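Local coordinates for macro domain-containing protein (Thermosipho africanus, PDB 7OMU) that joins a DarT-family domain to a macro domain that holds adenosine-5-diphosphoribose in a pocket, within a single chain, at residues Q240-S245 / T312-F317; P265-V270 / Y288-S293; T30-V35 / D106-A111. The protein carries 1 engineered substitution. All blocks are in the same frame, centred on the assembly; numbering follows the deposited sequence.

Contact 1 (Q240-S245 / T312-F317); sequences QTLTVS and TWFLLF. With APR (adenosine-5-diphosphoribose), chain C.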
loop_
_atom_site.group_PDB
_atom_site.type_symbol
_atom_site.label_atom_id
_atom_site.label_comp_id
_atom_site.label_asym_id
_atom_site.label_seq_id
_atom_site.Cartn_x
_atom_site.Cartn_y
_atom_site.Cartn_z
ATOM N N GLN A 240 6.687 -13.859 -1.419
ATOM C CA GLN A 240 7.991 -13.849 -2.129
ATOM C C GLN A 240 7.750 -13.901 -3.646
ATOM O O GLN A 240 8.571 -13.342 -4.390
ATOM C CB GLN A 240 8.843 -15.005 -1.600
ATOM C CG GLN A 240 10.187 -15.158 -2.294
ATOM C CD GLN A 240 10.215 -16.266 -3.320
ATOM O OE1 GLN A 240 9.193 -16.845 -3.694
ATOM N NE2 GLN A 240 11.413 -16.588 -3.775
ATOM N N THR A 241 6.672 -14.546 -4.089
ATOM C CA THR A 241 6.312 -14.700 -5.521
ATOM C C THR A 241 4.902 -14.145 -5.727
ATOM O O THR A 241 3.963 -14.657 -5.094
ATOM C CB THR A 241 6.428 -16.163 -5.966
ATOM O OG1 THR A 241 7.798 -16.555 -5.864
ATOM C CG2 THR A 241 5.939 -16.396 -7.380
ATOM N N LEU A 242 4.776 -13.118 -6.565
ATOM C CA LEU A 242 3.480 -12.519 -6.967
ATOM C C LEU A 242 3.119 -13.068 -8.347
ATOM O O LEU A 242 3.933 -12.943 -9.277
ATOM C CB LEU A 242 3.600 -10.990 -6.979
ATOM C CG LEU A 242 4.277 -10.369 -5.756
ATOM C CD1 LEU A 242 4.208 -8.850 -5.822
ATOM C CD2 LEU A 242 3.658 -10.875 -4.458
ATOM N N THR A 243 1.948 -13.682 -8.455
ATOM C CA THR A 243 1.420 -14.260 -9.710
ATOM C C THR A 243 0.664 -13.164 -10.459
ATOM O O THR A 243 0.042 -12.318 -9.808
ATOM C CB THR A 243 0.573 -15.498 -9.407
ATOM O OG1 THR A 243 1.290 -16.254 -8.432
ATOM C CG2 THR A 243 0.310 -16.341 -10.630
ATOM N N VAL A 244 0.757 -13.165 -11.782
ATOM C CA VAL A 244 0.196 -12.104 -12.659
ATOM C C VAL A 244 -0.507 -12.805 -13.817
ATOM O O VAL A 244 0.183 -13.497 -14.590
ATOM C CB VAL A 244 1.309 -11.161 -13.149
ATOM C CG1 VAL A 244 0.789 -10.135 -14.147
ATOM C CG2 VAL A 244 2.010 -10.475 -11.989
ATOM N N SER A 245 -1.831 -12.653 -13.903
ATOM C CA SER A 245 -2.658 -13.198 -15.008
ATOM C C SER A 245 -2.238 -12.490 -16.294
ATOM O O SER A 245 -2.230 -11.251 -16.288
ATOM C CB SER A 245 -4.129 -13.030 -14.735
ATOM O OG SER A 245 -4.364 -12.831 -13.349
ATOM N N THR A 312 11.493 -10.389 -4.215
ATOM C CA THR A 312 10.125 -10.450 -4.791
ATOM C C THR A 312 10.232 -10.885 -6.255
ATOM O O THR A 312 10.724 -10.091 -7.082
ATOM C CB THR A 312 9.383 -9.116 -4.638
ATOM O OG1 THR A 312 9.388 -8.752 -3.258
ATOM C CG2 THR A 312 7.956 -9.185 -5.133
ATOM N N TRP A 313 9.805 -12.117 -6.535
ATOM C CA TRP A 313 9.727 -12.731 -7.886
ATOM C C TRP A 313 8.326 -12.506 -8.452
ATOM O O TRP A 313 7.406 -12.242 -7.663
ATOM C CB TRP A 313 10.050 -14.230 -7.819
ATOM C CG TRP A 313 11.448 -14.564 -7.396
ATOM C CD1 TRP A 313 12.508 -13.713 -7.262
ATOM C CD2 TRP A 313 11.953 -15.876 -7.096
ATOM N NE1 TRP A 313 13.632 -14.402 -6.887
ATOM C CE2 TRP A 313 13.320 -15.730 -6.775
ATOM C CE3 TRP A 313 11.384 -17.152 -7.067
ATOM C CZ2 TRP A 313 14.120 -16.816 -6.423
ATOM C CZ3 TRP A 313 12.176 -18.225 -6.722
ATOM C CH2 TRP A 313 13.526 -18.058 -6.408
ATOM N N PHE A 314 8.183 -12.618 -9.770
ATOM C CA PHE A 314 6.894 -12.513 -10.496
ATOM C C PHE A 314 6.669 -13.803 -11.281
ATOM O O PHE A 314 7.544 -14.167 -12.080
ATOM C CB PHE A 314 6.891 -11.301 -11.429
ATOM C CG PHE A 314 6.735 -9.985 -10.719
ATOM C CD1 PHE A 314 7.809 -9.398 -10.073
ATOM C CD2 PHE A 314 5.507 -9.350 -10.680
ATOM C CE1 PHE A 314 7.661 -8.185 -9.420
ATOM C CE2 PHE A 314 5.362 -8.138 -10.022
ATOM C CZ PHE A 314 6.439 -7.553 -9.394
ATOM N N LEU A 315 5.542 -14.471 -11.030
ATOM C CA LEU A 315 5.092 -15.665 -11.783
ATOM C C LEU A 315 4.101 -15.195 -12.846
ATOM O O LEU A 315 3.062 -14.646 -12.469
ATOM C CB LEU A 315 4.448 -16.668 -10.822
ATOM C CG LEU A 315 4.001 -17.988 -11.450
ATOM C CD1 LEU A 315 5.195 -18.758 -11.998
ATOM C CD2 LEU A 315 3.239 -18.841 -10.448
ATOM N N LEU A 316 4.446 -15.368 -14.121
ATOM C CA LEU A 316 3.560 -15.065 -15.272
ATOM C C LEU A 316 2.699 -16.299 -15.548
ATOM O O LEU A 316 3.250 -17.335 -15.951
ATOM C CB LEU A 316 4.417 -14.658 -16.473
ATOM C CG LEU A 316 5.345 -13.472 -16.212
ATOM C CD1 LEU A 316 6.262 -13.225 -17.395
ATOM C CD2 LEU A 316 4.547 -12.219 -15.878
ATOM N N PHE A 317 1.394 -16.175 -15.306
ATOM C CA PHE A 317 0.397 -17.270 -15.344
ATOM C C PHE A 317 -0.584 -17.017 -16.482
ATOM O O PHE A 317 -1.513 -16.230 -16.334
ATOM C CB PHE A 317 -0.326 -17.335 -14.001
ATOM C CG PHE A 317 -1.142 -18.580 -13.783
ATOM C CD1 PHE A 317 -2.240 -18.857 -14.578
ATOM C CD2 PHE A 317 -0.813 -19.468 -12.773
ATOM C CE1 PHE A 317 -2.992 -20.000 -14.373
ATOM C CE2 PHE A 317 -1.570 -20.609 -12.565
ATOM C CZ PHE A 317 -2.655 -20.875 -13.367
HETATM N N1 APR C . -4.716 -7.171 -5.626
HETATM C C2 APR C . -5.550 -8.218 -5.706
HETATM N N3 APR C . -6.414 -8.537 -6.668
HETATM C C4 APR C . -6.378 -7.625 -7.655
HETATM C C5 APR C . -5.582 -6.500 -7.715
HETATM C C6 APR C . -4.707 -6.269 -6.636
HETATM N N6 APR C . -3.883 -5.227 -6.556
HETATM N N7 APR C . -5.828 -5.802 -8.893
HETATM C C8 APR C . -6.748 -6.504 -9.512
HETATM N N9 APR C . -7.125 -7.625 -8.802
HETATM C "C1'" APR C . -8.117 -8.637 -9.174
HETATM C "C2'" APR C . -9.264 -8.103 -10.029
HETATM O "O2'" APR C . -10.353 -7.705 -9.224
HETATM C "C3'" APR C . -9.612 -9.287 -10.942
HETATM O "O3'" APR C . -10.852 -9.871 -10.566
HETATM O "O4'" APR C . -7.469 -9.617 -9.947
HETATM C "C4'" APR C . -8.447 -10.280 -10.786
HETATM C "C5'" APR C . -7.785 -10.737 -12.067
HETATM O "O5'" APR C . -7.207 -9.598 -12.775
HETATM P PA APR C . -7.214 -9.504 -14.386
HETATM O O1A APR C . -5.980 -8.796 -14.843
HETATM O O2A APR C . -8.527 -8.962 -14.848
HETATM O O3A APR C . -7.099 -11.048 -14.825
HETATM P PB APR C . -7.844 -11.979 -15.905
HETATM O O1B APR C . -9.312 -11.926 -15.636
HETATM O O2B APR C . -7.187 -13.320 -15.919
HETATM O O5D APR C . -7.522 -11.207 -17.282
HETATM C C5D APR C . -6.266 -11.452 -17.978
HETATM O O4D APR C . -6.069 -9.157 -18.704
HETATM O O1D APR C . -4.408 -8.859 -17.134
HETATM C C1D APR C . -4.693 -8.823 -18.485
HETATM O O2D APR C . -2.826 -9.363 -20.036
HETATM C C2D APR C . -3.863 -9.884 -19.226
HETATM O O3D APR C . -5.108 -10.137 -21.323
HETATM C C3D APR C . -4.889 -10.681 -20.028
HETATM C C4D APR C . -6.145 -10.522 -19.163
#
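Where Q240 meets W313, an amide tip rests on an indole: NE2 of Q240 stands over one face of the ring, 3.3 Å from W313 CE3 and displaced toward the rim, with the amide plane turned 54° from the indole. The Q240 chain leaves its backbone with CG anti to N (chi1 177°) and then bends to bring the amide over. The amide's rotation is held at both ends, for NE2 is hydrogen-bonded to Q311, just before T312, and OE1 accepts from T241 OG1 at 2.6 Å. On the sheet face that includes T241, T243, L315 and F317, each threonine methyl leans on the residue two places beyond its own partner: T241 CG2 is 3.8 Å from L315 CB, and T243 CG2 is 3.6 Å from F317 CB. T243 OG1 lies alongside the L315 side chain, but its hydrogen bond goes to the backbone oxygen of A352 on the other flanking strand. On the opposite face the meeting strand side chains are apolar: V244 CG2 approaches the F314 ring at its edge, in plane, 3.9 Å from CD2. Nearer the start of the segments, L242 CD1 meets the methyl CG2 of T312 at 3.8 Å.

Five backbone hydrogen bonds underlie this packing, from W313 N to Q240 O at one end to F317 N to V244 O, 3.0 Å, at the other. The strand directions differ by 28°, a twisted parallel pairing. At its far end S245 borders adenosine-5-diphosphoribose, whose O1D makes a weak bond of 3.3 Å to S245 O. Two adjacent parallel strands inside a mixed sheet, between strand 351-354 and the edge strand 286-288, fit the alpha/beta/alpha core of a macro domain, with one strand end bordering the ligand pocket.

Contact 2 (P265-V270 / Y288-S293); sequences PDVYVV and YKRESS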
loop_
_atom_site.group_PDB
_atom_site.type_symbol
_atom_site.label_atom_id
_atom_site.label_comp_id
_atom_site.label_asym_id
_atom_site.label_seq_id
_atom_site.Cartn_x
_atom_site.Cartn_y
_atom_site.Cartn_z
ATOM N N PRO A 265 7.777 -2.183 -15.128
ATOM C CA PRO A 265 7.881 -2.265 -16.586
ATOM C C PRO A 265 8.856 -3.342 -17.097
ATOM O O PRO A 265 8.629 -3.863 -18.175
ATOM C CB PRO A 265 8.333 -0.852 -16.991
ATOM C CG PRO A 265 8.959 -0.288 -15.739
ATOM C CD PRO A 265 8.127 -0.855 -14.611
ATOM N N ASP A 266 9.903 -3.659 -16.332
ATOM C CA ASP A 266 10.859 -4.749 -16.670
ATOM C C ASP A 266 10.116 -6.092 -16.741
ATOM O O ASP A 266 10.527 -6.931 -17.562
ATOM C CB ASP A 266 12.016 -4.823 -15.674
ATOM C CG ASP A 266 11.573 -5.206 -14.276
ATOM O OD1 ASP A 266 10.709 -4.485 -13.729
ATOM O OD2 ASP A 266 12.080 -6.223 -13.750
ATOM N N VAL A 267 9.077 -6.289 -15.919
ATOM C CA VAL A 267 8.244 -7.532 -15.903
ATOM C C VAL A 267 7.519 -7.647 -17.250
ATOM O O VAL A 267 7.427 -8.765 -17.788
ATOM C CB VAL A 267 7.243 -7.557 -14.728
ATOM C CG1 VAL A 267 6.300 -8.751 -14.803
ATOM C CG2 VAL A 267 7.946 -7.539 -13.380
ATOM N N TYR A 268 7.005 -6.528 -17.756
ATOM C CA TYR A 268 6.329 -6.434 -19.075
ATOM C C TYR A 268 7.302 -6.907 -20.157
ATOM O O TYR A 268 6.925 -7.762 -20.979
ATOM C CB TYR A 268 5.829 -5.005 -19.304
ATOM C CG TYR A 268 5.302 -4.712 -20.684
ATOM C CD1 TYR A 268 4.443 -5.588 -21.326
ATOM C CD2 TYR A 268 5.640 -3.539 -21.336
ATOM C CE1 TYR A 268 3.953 -5.316 -22.593
ATOM C CE2 TYR A 268 5.159 -3.251 -22.601
ATOM C CZ TYR A 268 4.312 -4.144 -23.231
ATOM O OH TYR A 268 3.831 -3.873 -24.476
ATOM N N VAL A 269 8.530 -6.384 -20.124
ATOM C CA VAL A 269 9.603 -6.679 -21.118
ATOM C C VAL A 269 9.953 -8.170 -21.062
ATOM O O VAL A 269 10.110 -8.786 -22.133
ATOM C CB VAL A 269 10.838 -5.799 -20.865
ATOM C CG1 VAL A 269 12.045 -6.271 -21.659
ATOM C CG2 VAL A 269 10.536 -4.338 -21.164
ATOM N N VAL A 270 10.095 -8.709 -19.851
ATOM C CA VAL A 270 10.408 -10.147 -19.598
ATOM C C VAL A 270 9.251 -10.987 -20.143
ATOM O O VAL A 270 9.512 -12.041 -20.749
ATOM C CB VAL A 270 10.653 -10.415 -18.100
ATOM C CG1 VAL A 270 10.526 -11.885 -17.750
ATOM C CG2 VAL A 270 12.006 -9.890 -17.657
ATOM N N TYR A 288 9.720 -15.339 -13.229
ATOM C CA TYR A 288 10.755 -14.276 -13.307
ATOM C C TYR A 288 11.387 -14.130 -11.923
ATOM O O TYR A 288 10.706 -13.623 -11.021
ATOM C CB TYR A 288 10.123 -12.964 -13.781
ATOM C CG TYR A 288 11.039 -11.770 -13.909
ATOM C CD1 TYR A 288 12.404 -11.901 -14.092
ATOM C CD2 TYR A 288 10.513 -10.490 -13.904
ATOM C CE1 TYR A 288 13.222 -10.791 -14.228
ATOM C CE2 TYR A 288 11.314 -9.369 -14.044
ATOM C CZ TYR A 288 12.677 -9.519 -14.208
ATOM O OH TYR A 288 13.475 -8.418 -14.354
ATOM N N LYS A 289 12.633 -14.587 -11.763
ATOM C CA LYS A 289 13.387 -14.499 -10.487
ATOM C C LYS A 289 14.071 -13.129 -10.420
ATOM O O LYS A 289 15.306 -13.074 -10.452
ATOM C CB LYS A 289 14.347 -15.684 -10.362
ATOM C CG LYS A 289 13.654 -17.034 -10.232
ATOM C CD LYS A 289 14.602 -18.180 -9.988
ATOM C CE LYS A 289 13.927 -19.531 -10.059
ATOM N NZ LYS A 289 14.918 -20.631 -9.988
ATOM N N ARG A 290 13.262 -12.074 -10.321
ATOM C CA ARG A 290 13.675 -10.646 -10.288
ATOM C C ARG A 290 14.525 -10.385 -9.038
ATOM O O ARG A 290 14.006 -10.573 -7.918
ATOM C CB ARG A 290 12.415 -9.775 -10.290
ATOM C CG ARG A 290 12.602 -8.368 -10.835
ATOM C CD ARG A 290 11.254 -7.684 -10.958
ATOM N NE ARG A 290 11.033 -6.716 -9.901
ATOM C CZ ARG A 290 10.898 -5.412 -10.088
ATOM N NH1 ARG A 290 10.957 -4.905 -11.305
ATOM N NH2 ARG A 290 10.700 -4.612 -9.055
ATOM N N GLU A 291 15.777 -9.952 -9.223
ATOM C CA GLU A 291 16.751 -9.703 -8.123
ATOM C C GLU A 291 16.550 -8.289 -7.558
ATOM O O GLU A 291 17.248 -7.945 -6.588
ATOM C CB GLU A 291 18.183 -9.945 -8.607
ATOM C CG GLU A 291 18.486 -11.424 -8.812
ATOM C CD GLU A 291 19.904 -11.781 -9.224
ATOM O OE1 GLU A 291 20.854 -11.215 -8.634
ATOM O OE2 GLU A 291 20.058 -12.638 -10.132
ATOM N N SER A 292 15.616 -7.516 -8.122
ATOM C CA SER A 292 15.252 -6.140 -7.681
ATOM C C SER A 292 14.651 -6.196 -6.271
ATOM O O SER A 292 13.991 -7.203 -5.952
ATOM C CB SER A 292 14.298 -5.486 -8.670
ATOM O OG SER A 292 14.422 -4.069 -8.666
ATOM N N SER A 293 14.890 -5.156 -5.467
ATOM C CA SER A 293 14.357 -4.979 -4.090
ATOM C C SER A 293 13.097 -4.106 -4.128
ATOM O O SER A 293 13.200 -2.939 -4.551
ATOM C CB SER A 293 15.395 -4.380 -3.180
ATOM O OG SER A 293 14.792 -3.913 -1.982
#
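V270 lays its CG2 methyl over one face of the Y288 ring, a CH-pi contact 3.7 Å from the ring centroid and only 17° off the normal. The other face carries CB of R290, seated above the ring centre, and the phenol is thus sandwiched between a helix residue and a residue of its own segment. V267 closes in from a different direction: its CG2 reaches the ring edge close to the plane, 3.9 Å from CE2.

Beyond the ring the contact turns polar. D266 OD2 receives two donors. Y288 OH comes in on its anti lone pair at 2.7 Å, and R290 NH1 comes in on the syn side at 3.0 Å, with OD2 close to the guanidinium plane. NH1 sits against both oxygens, OD1 forming the salt bridge with it, while OD2 is shared between the tyrosine and the arginine; the negative charge would be expected to strengthen the phenol's bond. The carboxylate reaches both from a chi1 of 65°, which sets CG between the backbone N and the carbonyl carbon. S292 CB rests on a face of the guanidinium.

Helix 265-275 is thereby fastened to the end of strand 286-288 and the loop that follows. Inward, V267 packs on F314 and L316 of strand 313-318 and on V260 of helix 256-263, while R290 reaches F264 and, on helix 294-298, F297.

Contact 3 (T30-V35 / D106-A111); sequences THIDNV and DLAIVA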
loop_
_atom_site.group_PDB
_atom_site.type_symbol
_atom_site.label_atom_id
_atom_site.label_comp_id
_atom_site.label_asym_id
_atom_site.label_seq_id
_atom_site.Cartn_x
_atom_site.Cartn_y
_atom_site.Cartn_z
ATOM N N THR A 30 2.665 9.365 13.456
ATOM C CA THR A 30 3.492 9.445 14.690
ATOM C C THR A 30 3.565 8.086 15.393
ATOM O O THR A 30 2.734 7.207 15.099
ATOM C CB THR A 30 2.945 10.507 15.651
ATOM O OG1 THR A 30 3.973 10.809 16.597
ATOM C CG2 THR A 30 1.681 10.071 16.359
ATOM N N HIS A 31 4.522 7.938 16.310
ATOM C CA HIS A 31 4.613 6.786 17.240
ATOM C C HIS A 31 3.420 6.867 18.194
ATOM O O HIS A 31 3.059 7.983 18.599
ATOM C CB HIS A 31 5.961 6.772 17.973
ATOM C CG HIS A 31 6.314 5.444 18.554
ATOM N ND1 HIS A 31 5.608 4.880 19.599
ATOM C CD2 HIS A 31 7.299 4.572 18.246
ATOM C CE1 HIS A 31 6.139 3.716 19.909
ATOM N NE2 HIS A 31 7.180 3.503 19.095
ATOM N N ILE A 32 2.820 5.727 18.525
ATOM C CA ILE A 32 1.559 5.670 19.318
ATOM C C ILE A 32 1.841 6.106 20.764
ATOM O O ILE A 32 0.878 6.470 21.464
ATOM C CB ILE A 32 0.904 4.280 19.225
ATOM C CG1 ILE A 32 -0.499 4.293 19.832
ATOM C CG2 ILE A 32 1.788 3.213 19.850
ATOM C CD1 ILE A 32 -1.320 3.064 19.533
ATOM N N ASP A 33 3.110 6.093 21.190
ATOM C CA ASP A 33 3.548 6.579 22.527
ATOM C C ASP A 33 3.297 8.090 22.642
ATOM O O ASP A 33 3.081 8.563 23.777
ATOM C CB ASP A 33 5.016 6.234 22.791
ATOM C CG ASP A 33 5.297 4.749 22.992
ATOM O OD1 ASP A 33 4.328 3.971 23.194
ATOM O OD2 ASP A 33 6.493 4.374 22.947
ATOM N N ASN A 34 3.297 8.815 21.516
ATOM C CA ASN A 34 3.198 10.300 21.477
ATOM C C ASN A 34 1.739 10.775 21.508
ATOM O O ASN A 34 1.540 11.996 21.639
ATOM C CB ASN A 34 3.869 10.882 20.233
ATOM C CG ASN A 34 5.358 10.621 20.181
ATOM O OD1 ASN A 34 6.011 10.504 21.218
ATOM N ND2 ASN A 34 5.905 10.542 18.977
ATOM N N VAL A 35 0.755 9.880 21.379
ATOM C CA VAL A 35 -0.663 10.273 21.114
ATOM C C VAL A 35 -1.211 11.084 22.288
ATOM O O VAL A 35 -1.836 12.118 22.060
ATOM C CB VAL A 35 -1.558 9.065 20.770
ATOM C CG1 VAL A 35 -3.027 9.458 20.676
ATOM C CG2 VAL A 35 -1.107 8.397 19.478
ATOM N N ASP A 106 3.012 -0.031 16.635
ATOM C CA ASP A 106 3.892 1.055 17.152
ATOM C C ASP A 106 3.446 2.415 16.604
ATOM O O ASP A 106 3.956 3.438 17.100
ATOM C CB ASP A 106 5.359 0.846 16.766
ATOM C CG ASP A 106 5.981 -0.437 17.287
ATOM O OD1 ASP A 106 5.782 -0.746 18.482
ATOM O OD2 ASP A 106 6.674 -1.110 16.493
ATOM N N LEU A 107 2.559 2.434 15.604
ATOM C CA LEU A 107 2.237 3.658 14.827
ATOM C C LEU A 107 0.773 4.051 15.015
ATOM O O LEU A 107 -0.083 3.162 15.248
ATOM C CB LEU A 107 2.546 3.417 13.347
ATOM C CG LEU A 107 4.029 3.356 12.989
ATOM C CD1 LEU A 107 4.209 3.182 11.489
ATOM C CD2 LEU A 107 4.760 4.602 13.467
ATOM N N ALA A 108 0.523 5.354 14.888
ATOM C CA ALA A 108 -0.809 5.990 14.919
ATOM C C ALA A 108 -0.843 7.112 13.879
ATOM O O ALA A 108 0.133 7.874 13.791
ATOM C CB ALA A 108 -1.093 6.501 16.306
ATOM N N ILE A 109 -1.920 7.186 13.099
ATOM C CA ILE A 109 -2.193 8.311 12.161
ATOM C C ILE A 109 -3.250 9.200 12.821
ATOM O O ILE A 109 -4.361 8.710 13.087
ATOM C CB ILE A 109 -2.602 7.781 10.773
ATOM C CG1 ILE A 109 -1.443 7.010 10.133
ATOM C CG2 ILE A 109 -3.087 8.903 9.869
ATOM C CD1 ILE A 109 -1.874 5.874 9.238
ATOM N N VAL A 110 -2.872 10.437 13.145
ATOM C CA VAL A 110 -3.751 11.429 13.824
ATOM C C VAL A 110 -4.486 12.203 12.732
ATOM O O VAL A 110 -3.806 12.827 11.902
ATOM C CB VAL A 110 -2.950 12.362 14.752
ATOM C CG1 VAL A 110 -3.845 13.402 15.419
ATOM C CG2 VAL A 110 -2.173 11.570 15.796
ATOM N N ALA A 111 -5.814 12.119 12.722
ATOM C CA ALA A 111 -6.693 12.814 11.759
ATOM C C ALA A 111 -6.913 14.255 12.230
ATOM O O ALA A 111 -7.204 14.459 13.422
ATOM C CB ALA A 111 -7.995 12.071 11.616
#
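H31 places a face of its imidazole against a backbone oxygen: D106 O lies 3.3 Å above the ring plane, over its centre. The same oxygen accepts a hydrogen bond from I32 N at 2.9 Å, with the donor standing 40° out of the carbonyl plane. Two further backbone bonds, T30 N to A108 O and A108 N to T30 O, make T30 and A108 a hydrogen-bonded antiparallel pair; H31 and L107, next along, form a non-hydrogen-bonded one. Apolar contacts fill in beside them, with the A108 methyl 3.7 Å from V35 CG2 and I32 CB close by.

The second shell lies largely within 30-35. D33 N donates to H31 ND1 at 3.2 Å, within the ring plane, and so limits how the imidazole can rotate over D106 O. N34 ND2 reaches back to T30 OG1 at 3.1 Å, pinning the turn to the strand it leaves. D106 itself is steadied through OD2 by K103 N. Farther out, I32 and V35 pack on L196 of helix 190-200, and L107 on L94 and L98 of helix 92-99.

Backbone bonding thus runs one residue past strand 25-31, through I32 N, and side-chain bonds then shape the turn. The chemistry implies a junction set by directional bonds, with I32, V35 and the A108 methyl closing its apolar side, and in which one carbonyl oxygen accepts from I32 N while touching the imidazole face, to which it makes no hydrogen bond.

Contacts 1 and 2 belong to the macro domain, their centres about 10 Å apart, with contact 2 nested in the chain loop that contact 1 closes. They meet directly, F314 O lying 2.7 Å from Y288 N in a probable hydrogen bond. Contact 1 is buried sheet core and rests on parallel backbone pairing; contact 2 is only partly buried, and a salt bridge and a ring sandwich replace the ladder. Contact 3 lies in the DarT-family part, across the chain's centre and about 34 Å from contact 1 (centre to centre). Also buried, it pairs strands as contact 1 does, but antiparallel, briefly, and at a sheet's outermost strand.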